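One contact in two related proteins. Structure 1 is endoglucanase from Fervidobacterium pennivorans, which probably hydrolyses beta-1,4-glucosidic bonds in cellulose-like glucans: PDB 6KDD (chain A, 1.92 Å), residues Ser57-Ile62 and Thr97-Thr102. Structure 2 is GH5 from Bacteroidetes bacterium: PDB 4YHE (chain B, 1.85 Å), residues Ser57-Val62 and Ile97-Ile102. Structure 2 is superposed on structure 1 by the backbone atoms of these residues (RMSD 0.31 Å); each is numbered along its deposited sequence.

Structure 1 (6KDD); sequences SVRIPI and TVIINT.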
loop_
_atom_site.group_PDB
_atom_site.type_symbol
_atom_site.label_atom_id
_atom_site.label_comp_id
_atom_site.label_asym_id
_atom_site.label_seq_id
_atom_site.Cartn_x
_atom_site.Cartn_y
_atom_site.Cartn_z
ATOM N N SER A 57 -7.031 6.197 -7.865
ATOM C CA SER A 57 -6.448 4.863 -7.786
ATOM C C SER A 57 -6.917 4.106 -6.541
ATOM O O SER A 57 -7.356 4.691 -5.537
ATOM C CB SER A 57 -4.936 4.948 -7.795
ATOM O OG SER A 57 -4.504 5.670 -6.632
ATOM N N VAL A 58 -6.774 2.768 -6.616
ATOM C CA VAL A 58 -7.003 1.911 -5.455
ATOM C C VAL A 58 -5.831 0.957 -5.300
ATOM O O VAL A 58 -5.235 0.472 -6.273
ATOM C CB VAL A 58 -8.306 1.091 -5.617
ATOM C CG1 VAL A 58 -9.573 1.923 -5.363
ATOM C CG2 VAL A 58 -8.358 0.312 -6.933
ATOM N N ARG A 59 -5.518 0.664 -4.039
ATOM C CA ARG A 59 -4.469 -0.298 -3.758
ATOM C C ARG A 59 -5.144 -1.469 -3.052
ATOM O O ARG A 59 -5.989 -1.284 -2.162
ATOM C CB ARG A 59 -3.394 0.305 -2.836
ATOM C CG ARG A 59 -2.357 -0.730 -2.390
ATOM C CD ARG A 59 -1.173 -0.045 -1.713
ATOM N NE ARG A 59 -0.110 -0.950 -1.224
ATOM C CZ ARG A 59 0.088 -1.371 0.027
ATOM N NH1 ARG A 59 -0.784 -1.086 0.980
ATOM N NH2 ARG A 59 1.171 -2.107 0.325
ATOM N N ILE A 60 -4.836 -2.674 -3.521
ATOM C CA ILE A 60 -5.573 -3.863 -3.103
ATOM C C ILE A 60 -4.594 -4.816 -2.436
ATOM O O ILE A 60 -3.894 -5.564 -3.111
ATOM C CB ILE A 60 -6.275 -4.570 -4.280
ATOM C CG1 ILE A 60 -7.104 -3.610 -5.152
ATOM C CG2 ILE A 60 -7.143 -5.757 -3.773
ATOM C CD1 ILE A 60 -8.322 -3.108 -4.429
ATOM N N PRO A 61 -4.518 -4.818 -1.099
ATOM C CA PRO A 61 -3.734 -5.821 -0.383
ATOM C C PRO A 61 -4.287 -7.223 -0.566
ATOM O O PRO A 61 -5.504 -7.457 -0.437
ATOM C CB PRO A 61 -3.942 -5.450 1.090
ATOM C CG PRO A 61 -4.264 -3.931 1.023
ATOM C CD PRO A 61 -5.113 -3.801 -0.229
ATOM N N ILE A 62 -3.374 -8.188 -0.804
ATOM C CA ILE A 62 -3.826 -9.536 -1.119
ATOM C C ILE A 62 -2.825 -10.534 -0.513
ATOM O O ILE A 62 -1.640 -10.509 -0.869
ATOM C CB ILE A 62 -3.863 -9.737 -2.655
ATOM C CG1 ILE A 62 -4.857 -8.820 -3.383
ATOM C CG2 ILE A 62 -4.182 -11.187 -3.011
ATOM C CD1 ILE A 62 -4.672 -8.954 -4.898
ATOM N N THR A 97 -6.765 3.526 -11.570
ATOM C CA THR A 97 -5.496 2.838 -11.527
ATOM C C THR A 97 -5.541 1.825 -10.381
ATOM O O THR A 97 -6.149 2.075 -9.331
ATOM C CB THR A 97 -4.354 3.846 -11.343
ATOM O OG1 THR A 97 -4.369 4.766 -12.452
ATOM C CG2 THR A 97 -3.007 3.168 -11.153
ATOM N N VAL A 98 -4.962 0.659 -10.620
ATOM C CA VAL A 98 -5.066 -0.434 -9.654
ATOM C C VAL A 98 -3.670 -0.936 -9.305
ATOM O O VAL A 98 -2.875 -1.252 -10.187
ATOM C CB VAL A 98 -5.931 -1.615 -10.139
ATOM C CG1 VAL A 98 -6.046 -2.672 -9.037
ATOM C CG2 VAL A 98 -7.297 -1.190 -10.593
ATOM N N ILE A 99 -3.407 -1.064 -8.011
ATOM C CA ILE A 99 -2.180 -1.661 -7.538
ATOM C C ILE A 99 -2.557 -2.928 -6.778
ATOM O O ILE A 99 -3.349 -2.876 -5.818
ATOM C CB ILE A 99 -1.410 -0.704 -6.612
ATOM C CG1 ILE A 99 -1.000 0.561 -7.355
ATOM C CG2 ILE A 99 -0.226 -1.480 -6.011
ATOM C CD1 ILE A 99 -0.883 1.814 -6.499
ATOM N N ILE A 100 -1.974 -4.046 -7.220
ATOM C CA ILE A 100 -2.108 -5.301 -6.492
ATOM C C ILE A 100 -0.740 -5.674 -5.914
ATOM O O ILE A 100 0.307 -5.504 -6.558
ATOM C CB ILE A 100 -2.677 -6.434 -7.376
ATOM C CG1 ILE A 100 -1.839 -6.664 -8.643
ATOM C CG2 ILE A 100 -4.141 -6.156 -7.726
ATOM C CD1 ILE A 100 -2.177 -7.984 -9.343
ATOM N N ASN A 101 -0.772 -6.228 -4.703
ATOM C CA ASN A 101 0.470 -6.603 -4.056
ATOM C C ASN A 101 0.407 -8.059 -3.591
ATOM O O ASN A 101 -0.562 -8.788 -3.851
ATOM C CB ASN A 101 0.796 -5.644 -2.902
ATOM C CG ASN A 101 -0.077 -5.882 -1.689
ATOM O OD1 ASN A 101 -0.730 -6.924 -1.556
ATOM N ND2 ASN A 101 -0.086 -4.910 -0.786
ATOM N N THR A 102 1.465 -8.459 -2.856
ATOM C CA THR A 102 1.385 -9.569 -1.930
ATOM C C THR A 102 1.542 -8.975 -0.519
ATOM O O THR A 102 2.331 -8.058 -0.323
ATOM C CB THR A 102 2.460 -10.634 -2.246
ATOM O OG1 THR A 102 2.153 -11.148 -3.544
ATOM C CG2 THR A 102 2.501 -11.769 -1.240
#

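Structure 2 (4YHE); sequences SVRIPV and IVIINI.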
loop_
_atom_site.group_PDB
_atom_site.type_symbol
_atom_site.label_atom_id
_atom_site.label_comp_id
_atom_site.label_asym_id
_atom_site.label_seq_id
_atom_site.Cartn_x
_atom_site.Cartn_y
_atom_site.Cartn_z
ATOM N N SER B 57 -6.852 6.290 -7.776
ATOM C CA SER B 57 -6.247 4.981 -7.722
ATOM C C SER B 57 -6.810 4.188 -6.554
ATOM O O SER B 57 -7.388 4.742 -5.608
ATOM C CB SER B 57 -4.732 5.121 -7.548
ATOM O OG SER B 57 -4.412 6.060 -6.524
ATOM N N VAL B 58 -6.550 2.891 -6.579
ATOM C CA VAL B 58 -6.968 2.036 -5.494
ATOM C C VAL B 58 -5.929 0.956 -5.325
ATOM O O VAL B 58 -5.452 0.371 -6.295
ATOM C CB VAL B 58 -8.392 1.448 -5.710
ATOM C CG1 VAL B 58 -8.479 0.652 -7.023
ATOM C CG2 VAL B 58 -8.781 0.534 -4.545
ATOM N N ARG B 59 -5.552 0.693 -4.082
ATOM C CA ARG B 59 -4.657 -0.411 -3.808
ATOM C C ARG B 59 -5.487 -1.525 -3.157
ATOM O O ARG B 59 -6.268 -1.294 -2.216
ATOM C CB ARG B 59 -3.505 0.042 -2.922
ATOM C CG ARG B 59 -2.509 -1.021 -2.456
ATOM C CD ARG B 59 -1.325 -0.258 -1.841
ATOM N NE ARG B 59 -0.220 -1.026 -1.265
ATOM C CZ ARG B 59 -0.114 -1.426 0.004
ATOM N NH1 ARG B 59 -1.088 -1.233 0.873
ATOM N NH2 ARG B 59 0.995 -2.058 0.406
ATOM N N ILE B 60 -5.300 -2.733 -3.675
ATOM C CA ILE B 60 -6.010 -3.916 -3.224
ATOM C C ILE B 60 -4.946 -4.852 -2.659
ATOM O O ILE B 60 -4.369 -5.635 -3.397
ATOM C CB ILE B 60 -6.779 -4.570 -4.362
ATOM C CG1 ILE B 60 -7.856 -3.605 -4.890
ATOM C CG2 ILE B 60 -7.488 -5.829 -3.906
ATOM C CD1 ILE B 60 -8.375 -3.975 -6.264
ATOM N N PRO B 61 -4.607 -4.686 -1.388
ATOM C CA PRO B 61 -3.554 -5.591 -0.831
ATOM C C PRO B 61 -4.128 -7.006 -0.790
ATOM O O PRO B 61 -5.320 -7.177 -0.477
ATOM C CB PRO B 61 -3.340 -5.047 0.587
ATOM C CG PRO B 61 -4.546 -4.210 0.901
ATOM C CD PRO B 61 -5.151 -3.762 -0.389
ATOM N N VAL B 62 -3.309 -8.027 -1.090
ATOM C CA VAL B 62 -3.812 -9.378 -1.100
ATOM C C VAL B 62 -2.843 -10.241 -0.320
ATOM O O VAL B 62 -1.658 -10.204 -0.596
ATOM C CB VAL B 62 -3.900 -9.925 -2.528
ATOM C CG1 VAL B 62 -4.363 -11.377 -2.482
ATOM C CG2 VAL B 62 -4.824 -9.055 -3.392
ATOM N N ILE B 97 -6.802 3.568 -11.429
ATOM C CA ILE B 97 -5.534 2.864 -11.529
ATOM C C ILE B 97 -5.521 1.897 -10.335
ATOM O O ILE B 97 -6.005 2.245 -9.257
ATOM C CB ILE B 97 -4.367 3.861 -11.487
ATOM C CG1 ILE B 97 -4.352 4.660 -12.794
ATOM C CG2 ILE B 97 -3.041 3.149 -11.289
ATOM C CD1 ILE B 97 -3.676 6.007 -12.707
ATOM N N VAL B 98 -4.964 0.723 -10.529
ATOM C CA VAL B 98 -5.095 -0.370 -9.547
ATOM C C VAL B 98 -3.738 -0.919 -9.203
ATOM O O VAL B 98 -2.963 -1.195 -10.098
ATOM C CB VAL B 98 -5.952 -1.526 -10.123
ATOM C CG1 VAL B 98 -6.054 -2.715 -9.144
ATOM C CG2 VAL B 98 -7.325 -1.011 -10.522
ATOM N N ILE B 99 -3.448 -1.077 -7.911
ATOM C CA ILE B 99 -2.243 -1.756 -7.453
ATOM C C ILE B 99 -2.649 -3.031 -6.704
ATOM O O ILE B 99 -3.544 -2.981 -5.864
ATOM C CB ILE B 99 -1.475 -0.854 -6.447
ATOM C CG1 ILE B 99 -1.165 0.498 -7.062
ATOM C CG2 ILE B 99 -0.187 -1.487 -5.967
ATOM C CD1 ILE B 99 -0.732 1.531 -6.025
ATOM N N ILE B 100 -2.012 -4.153 -7.021
ATOM C CA ILE B 100 -2.133 -5.389 -6.226
ATOM C C ILE B 100 -0.751 -5.798 -5.791
ATOM O O ILE B 100 0.225 -5.353 -6.373
ATOM C CB ILE B 100 -2.800 -6.533 -7.003
ATOM C CG1 ILE B 100 -2.052 -6.864 -8.325
ATOM C CG2 ILE B 100 -4.242 -6.146 -7.296
ATOM C CD1 ILE B 100 -2.536 -8.138 -8.985
ATOM N N ASN B 101 -0.664 -6.660 -4.785
ATOM C CA ASN B 101 0.617 -6.988 -4.177
ATOM C C ASN B 101 0.638 -8.362 -3.534
ATOM O O ASN B 101 -0.320 -9.150 -3.664
ATOM C CB ASN B 101 1.011 -5.871 -3.159
ATOM C CG ASN B 101 0.243 -5.937 -1.851
ATOM O OD1 ASN B 101 -0.656 -6.756 -1.678
ATOM N ND2 ASN B 101 0.597 -5.044 -0.911
ATOM N N ILE B 102 1.744 -8.646 -2.864
ATOM C CA ILE B 102 1.832 -9.698 -1.864
ATOM C C ILE B 102 1.915 -8.976 -0.507
ATOM O O ILE B 102 2.841 -8.186 -0.248
ATOM C CB ILE B 102 3.063 -10.578 -2.109
ATOM C CG1 ILE B 102 2.926 -11.315 -3.444
ATOM C CG2 ILE B 102 3.271 -11.557 -0.979
ATOM C CD1 ILE B 102 4.041 -12.313 -3.696
#

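Structure 1 (6KDD)
Strands 57-60 and 97-101 pair in parallel in the TIM barrel as a beta-alpha-beta unit with helix 78-93. Val-58 N bonds to Thr-97 O, Ile-99 N to Val-58 O and Ile-60 N to Ile-99 O. Further on, Asn-101 continues the link: OD1 accepts Ile-62 N (3.0 Å), and ND2 packs over one face of the Arg-59 guanidinium (planes 82° apart), donor against donor without a hydrogen bond. Arg-59 is held by Asn-25 (hydrogen bond), Glu-140 and Glu-260 (salt bridges). Facing the helix, Val-58 CG2 lies alongside Val-98 CG2 (4.1 Å), and Ile-60, its CD1 folded back (chi2 -70°), meets Val-98 CG1 through CG1 (4.1 Å). Ile-62 CB rests on Asn-101 O (3.6 Å). Thr-97 CB packs against Ser-57 CB (3.8 Å); its OG1 bonds Ile-19 O. Thr-102 packs on Leu-119, Ile-122 and Trp-123 of helix 112-129.

Structure 2 (4YHE)
The parallel beta-alpha-beta pairing of 57-60 with 97-101 begins with Val-58 N bonded to Ile-97 O, followed by Ile-99 N to Val-58 O and Ile-60 N to Ile-99 O. Further on, Asn-101 continues the link: OD1 accepts Val-62 N (3.0 Å), and ND2 packs over one face of the Arg-59 guanidinium (planes 78° apart), donor against donor without a hydrogen bond. Arg-59 is held by Asn-19 (hydrogen bond), Glu-160 and Glu-295 (salt bridges). Facing the helix, Val-58 CG1 lies alongside Val-98 CG2 (4.0 Å), and Ile-60, its chain stretched out (chi2 162°), meets Val-98 CG1 through CD1 (3.9 Å). Val-62 CB rests on Asn-101 O (3.8 Å). Ile-97 CB packs against Ser-57 CB (4.2 Å); its side chain reaches Met-14. Ile-102 packs on Leu-139, Ile-142 and Trp-143 of helix 129-149.

What differs
Both structures keep the parallel pairing, with backbone bonds such as Ile-99(A) N to Val-58(A) O and Ile-99(B) N to Val-58(B) O, and the CA atoms coincide within the error. The side chains of Ser-57(A), Arg-59(A), Val-98(A), Ile-99(A) and Ile-100(A) keep their place, as do their counterparts. At Ile-62(A) / Val-62(B) the branches overlap: CG1 of Ile-62(A) and CG2 of Val-62(B) are 0.2 Å apart, CG2 of Ile-62(A) and CG1 of Val-62(B) 0.6 Å. Structure 2 lacks the terminal CD1, one methyl less, while the touch on the carbonyl oxygen of Asn-101(A) and Asn-101(B) is kept. At Thr-97(A) / Ile-97(B), OG1 of Thr-97(A) and CG1 of Ile-97(B) lie 0.4 Å apart, and Ile-97(B) carries a further CD1. The hydroxyl that bonds Ile-19(A) O is therefore absent, but CB still touches Ser-57(A) or Ser-57(B). At Thr-102(A) / Ile-102(B), OG1 and CG1 fall near each other, 0.8 Å apart; with its added CD1 this buried position becomes more apolar. Two identical residues are modelled differently, though both touch Val-98(A) or Val-98(B) in either structure. Chi1 is -77° in Val-58(A) and 58° in Val-58(B), and the place of CG1 of Val-58(A) is left. Chi2 is -70° in Ile-60(A) and 162° in Ile-60(B), which puts their CD1 atoms 2.0 Å apart.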